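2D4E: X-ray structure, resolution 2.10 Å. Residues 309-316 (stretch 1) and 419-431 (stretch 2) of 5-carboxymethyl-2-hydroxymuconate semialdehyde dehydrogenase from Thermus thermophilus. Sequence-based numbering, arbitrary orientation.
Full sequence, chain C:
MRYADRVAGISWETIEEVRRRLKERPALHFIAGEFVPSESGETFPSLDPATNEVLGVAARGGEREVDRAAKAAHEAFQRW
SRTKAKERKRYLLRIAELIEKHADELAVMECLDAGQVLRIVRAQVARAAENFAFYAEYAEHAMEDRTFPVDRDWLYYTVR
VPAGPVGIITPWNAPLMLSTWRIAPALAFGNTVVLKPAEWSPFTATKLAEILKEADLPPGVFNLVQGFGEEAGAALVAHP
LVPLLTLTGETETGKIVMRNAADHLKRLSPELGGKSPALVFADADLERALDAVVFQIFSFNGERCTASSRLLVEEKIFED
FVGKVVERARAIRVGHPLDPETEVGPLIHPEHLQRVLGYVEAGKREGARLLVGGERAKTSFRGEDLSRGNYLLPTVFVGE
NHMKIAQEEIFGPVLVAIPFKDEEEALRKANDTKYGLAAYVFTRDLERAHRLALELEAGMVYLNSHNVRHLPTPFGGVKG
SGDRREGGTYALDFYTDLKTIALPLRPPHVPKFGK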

# COMPACT_ATOMS: atom_id res chain seq x y z
N SER C 309 4.88 18.06 -29.54
CA SER C 309 4.64 19.07 -30.55
C SER C 309 5.36 20.40 -30.31
O SER C 309 5.40 21.26 -31.19
CB SER C 309 3.13 19.30 -30.69
OG SER C 309 2.53 19.44 -29.42
N ARG C 310 5.91 20.57 -29.11
CA ARG C 310 6.66 21.77 -28.80
C ARG C 310 8.07 21.32 -28.42
O ARG C 310 8.25 20.47 -27.56
CB ARG C 310 6.04 22.54 -27.63
CG ARG C 310 4.84 23.39 -28.00
CD ARG C 310 4.40 24.20 -26.78
NE ARG C 310 4.05 23.33 -25.65
CZ ARG C 310 4.22 23.66 -24.37
NH1 ARG C 310 4.76 24.83 -24.04
NH2 ARG C 310 3.86 22.81 -23.41
N LEU C 311 9.06 21.88 -29.10
CA LEU C 311 10.45 21.56 -28.85
C LEU C 311 11.16 22.77 -28.26
O LEU C 311 11.39 23.76 -28.95
CB LEU C 311 11.14 21.15 -30.16
CG LEU C 311 12.66 20.96 -30.08
CD1 LEU C 311 12.98 19.88 -29.05
CD2 LEU C 311 13.20 20.57 -31.45
N LEU C 312 11.50 22.70 -26.97
CA LEU C 312 12.18 23.79 -26.29
C LEU C 312 13.67 23.46 -26.26
O LEU C 312 14.07 22.48 -25.65
CB LEU C 312 11.63 23.96 -24.88
CG LEU C 312 10.25 24.61 -24.82
CD1 LEU C 312 9.54 24.29 -23.50
CD2 LEU C 312 10.42 26.11 -24.99
N VAL C 313 14.47 24.30 -26.90
CA VAL C 313 15.91 24.07 -26.96
C VAL C 313 16.70 25.23 -26.39
O VAL C 313 16.43 26.39 -26.70
CB VAL C 313 16.35 23.83 -28.42
CG1 VAL C 313 17.83 23.47 -28.47
CG2 VAL C 313 15.50 22.73 -29.05
N GLU C 314 17.66 24.92 -25.53
CA GLU C 314 18.49 25.95 -24.91
C GLU C 314 19.14 26.76 -26.04
O GLU C 314 19.65 26.20 -27.01
CB GLU C 314 19.55 25.31 -24.03
CG GLU C 314 20.25 26.27 -23.08
CD GLU C 314 21.11 25.55 -22.05
OE1 GLU C 314 21.15 24.30 -22.05
OE2 GLU C 314 21.75 26.25 -21.23
N GLU C 315 19.11 28.08 -25.90
CA GLU C 315 19.63 29.00 -26.90
C GLU C 315 21.00 28.70 -27.51
O GLU C 315 21.15 28.72 -28.73
CB GLU C 315 19.64 30.43 -26.35
CG GLU C 315 18.25 30.99 -26.10
CD GLU C 315 18.27 32.42 -25.60
OE1 GLU C 315 17.17 32.97 -25.34
OE2 GLU C 315 19.37 33.00 -25.45
N LYS C 316 21.99 28.42 -26.66
CA LYS C 316 23.35 28.16 -27.14
C LYS C 316 23.49 27.02 -28.13
O LYS C 316 24.53 26.89 -28.78
CB LYS C 316 24.30 27.94 -25.96
CG LYS C 316 24.05 26.65 -25.18
CD LYS C 316 25.07 26.45 -24.06
CE LYS C 316 24.90 27.46 -22.94
NZ LYS C 316 25.82 27.19 -21.79
N PRO C 419 13.05 28.61 -28.34
CA PRO C 419 14.27 28.75 -27.53
C PRO C 419 14.04 29.14 -26.08
O PRO C 419 13.00 29.70 -25.73
CB PRO C 419 15.04 29.83 -28.28
CG PRO C 419 13.94 30.75 -28.72
CD PRO C 419 12.90 29.76 -29.25
N PHE C 420 15.00 28.81 -25.23
CA PHE C 420 14.93 29.21 -23.83
C PHE C 420 16.36 29.52 -23.40
O PHE C 420 17.31 28.89 -23.89
CB PHE C 420 14.26 28.13 -22.95
CG PHE C 420 15.04 26.85 -22.82
CD1 PHE C 420 16.15 26.76 -21.98
CD2 PHE C 420 14.62 25.70 -23.49
CE1 PHE C 420 16.83 25.55 -21.80
CE2 PHE C 420 15.28 24.49 -23.32
CZ PHE C 420 16.39 24.41 -22.47
N LYS C 421 16.52 30.52 -22.54
CA LYS C 421 17.86 30.92 -22.11
C LYS C 421 18.37 30.18 -20.88
O LYS C 421 19.58 30.10 -20.67
CB LYS C 421 17.90 32.43 -21.86
CG LYS C 421 17.21 32.89 -20.59
CD LYS C 421 17.29 34.40 -20.44
CE LYS C 421 16.99 34.84 -19.01
NZ LYS C 421 15.64 34.39 -18.56
N ASP C 422 17.47 29.64 -20.06
CA ASP C 422 17.88 28.92 -18.87
C ASP C 422 16.78 28.00 -18.33
O ASP C 422 15.65 28.02 -18.82
CB ASP C 422 18.32 29.92 -17.78
CG ASP C 422 17.22 30.89 -17.39
OD1 ASP C 422 17.55 31.93 -16.79
OD2 ASP C 422 16.03 30.61 -17.65
N GLU C 423 17.13 27.20 -17.34
CA GLU C 423 16.20 26.24 -16.74
C GLU C 423 14.87 26.88 -16.35
O GLU C 423 13.81 26.37 -16.70
CB GLU C 423 16.84 25.57 -15.52
CG GLU C 423 15.95 24.55 -14.84
CD GLU C 423 16.63 23.85 -13.67
OE1 GLU C 423 15.90 23.29 -12.82
OE2 GLU C 423 17.88 23.84 -13.61
N GLU C 424 14.95 27.98 -15.61
CA GLU C 424 13.75 28.70 -15.17
C GLU C 424 12.81 29.04 -16.33
O GLU C 424 11.60 28.84 -16.23
CB GLU C 424 14.19 29.98 -14.43
CG GLU C 424 13.14 31.08 -14.30
CD GLU C 424 13.68 32.33 -13.60
OE1 GLU C 424 14.81 32.76 -13.94
OE2 GLU C 424 12.98 32.88 -12.73
N GLU C 425 13.37 29.54 -17.43
CA GLU C 425 12.57 29.90 -18.59
C GLU C 425 12.07 28.65 -19.33
O GLU C 425 10.96 28.64 -19.86
CB GLU C 425 13.38 30.80 -19.53
CG GLU C 425 12.65 31.21 -20.81
CD GLU C 425 13.40 32.27 -21.59
OE1 GLU C 425 13.32 33.46 -21.20
OE2 GLU C 425 14.09 31.93 -22.57
N ALA C 426 12.88 27.60 -19.36
CA ALA C 426 12.47 26.36 -20.02
C ALA C 426 11.22 25.82 -19.31
O ALA C 426 10.27 25.38 -19.96
CB ALA C 426 13.59 25.33 -19.97
N LEU C 427 11.23 25.86 -17.98
CA LEU C 427 10.12 25.38 -17.17
C LEU C 427 8.87 26.24 -17.32
O LEU C 427 7.76 25.72 -17.46
CB LEU C 427 10.52 25.33 -15.69
CG LEU C 427 9.43 24.91 -14.69
CD1 LEU C 427 8.97 23.48 -15.01
CD2 LEU C 427 9.98 25.00 -13.27
N ARG C 428 9.05 27.56 -17.28
CA ARG C 428 7.95 28.49 -17.41
C ARG C 428 7.20 28.27 -18.73
O ARG C 428 5.97 28.17 -18.74
CB ARG C 428 8.46 29.94 -17.35
CG ARG C 428 7.41 31.00 -17.66
CD ARG C 428 7.97 32.41 -17.48
NE ARG C 428 9.04 32.73 -18.43
CZ ARG C 428 8.87 32.94 -19.73
NH1 ARG C 428 7.65 32.87 -20.26
NH2 ARG C 428 9.91 33.21 -20.50
N LYS C 429 7.94 28.22 -19.82
CA LYS C 429 7.34 28.01 -21.14
C LYS C 429 6.73 26.62 -21.27
O LYS C 429 5.68 26.45 -21.88
CB LYS C 429 8.39 28.22 -22.24
CG LYS C 429 8.85 29.66 -22.40
CD LYS C 429 9.89 29.81 -23.51
CE LYS C 429 10.25 31.29 -23.69
NZ LYS C 429 11.32 31.54 -24.69
N ALA C 430 7.40 25.62 -20.69
CA ALA C 430 6.88 24.26 -20.75
C ALA C 430 5.49 24.19 -20.12
O ALA C 430 4.57 23.61 -20.69
CB ALA C 430 7.83 23.29 -20.04
N ASN C 431 5.34 24.80 -18.95
CA ASN C 431 4.06 24.79 -18.24
C ASN C 431 3.04 25.80 -18.72
O ASN C 431 1.88 25.75 -18.31
CB ASN C 431 4.27 25.02 -16.74
CG ASN C 431 4.90 23.84 -16.05
OD1 ASN C 431 4.89 22.72 -16.57
ND2 ASN C 431 5.45 24.06 -14.85
O HOH W 1 21.57 28.86 -21.22
O HOH W 2 14.65 32.88 -25.12

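The most unusual feature of this contact is an arginine that reaches from a strand to backbone carbonyls of a helix running nearly antiparallel to it. Arg310 NH1 donates to Lys429 O and Arg310 NH2 to Ala430 O, both at 2.9 Å, and both carbonyls lie near the plane of the guanidinium, at its edge, where its N-H groups point. A long side chain carrying several donors suits this place, because it can serve two neighbouring carbonyls at once.

At the other end of the strand the two stretches pair as parallel β-structure. Phe420 N donates to Val313 O (3.2 Å) and Glu315 N to Phe420 O (2.8 Å), so Phe420 uses both its N-H and its C=O on the other stretch. Pro419 lacks an amide hydrogen, but its CA approaches Val313 O at 3.3 Å in a CA-H...O contact.

The Phe420 ring, with chi1 at 66° (p), has Val313 C and Glu314 N over one face, while Leu312 O sits near its edge. Phe420 CD2 is 3.7 Å from Leu312 CB. Leu312 extends the apolar contact to the helix, its CD1 lying 4.0 Å from Ala430 CB; Leu312 CD1 also lies 3.8 Å from Ala430 N, so the leucine packs against helix backbone as well as a methyl group.

Glu315 OE1 and Glu425 OE2 stand 4.3 Å apart, an unfavourable pairing of like charges eased by a water that donates to both. A second water joins Glu314 OE2 to Lys421 O. Glu425 OE2 also accepts from Lys421 N (2.8 Å) and forms a salt bridge with Lys429 NZ (3.5 Å), which in turn donates to Pro419 O (2.7 Å), tying strand end to helix. Asp422 caps that helix: its OD2 accepts from Glu425 N at 2.9 Å, a role suited to its short carboxylate.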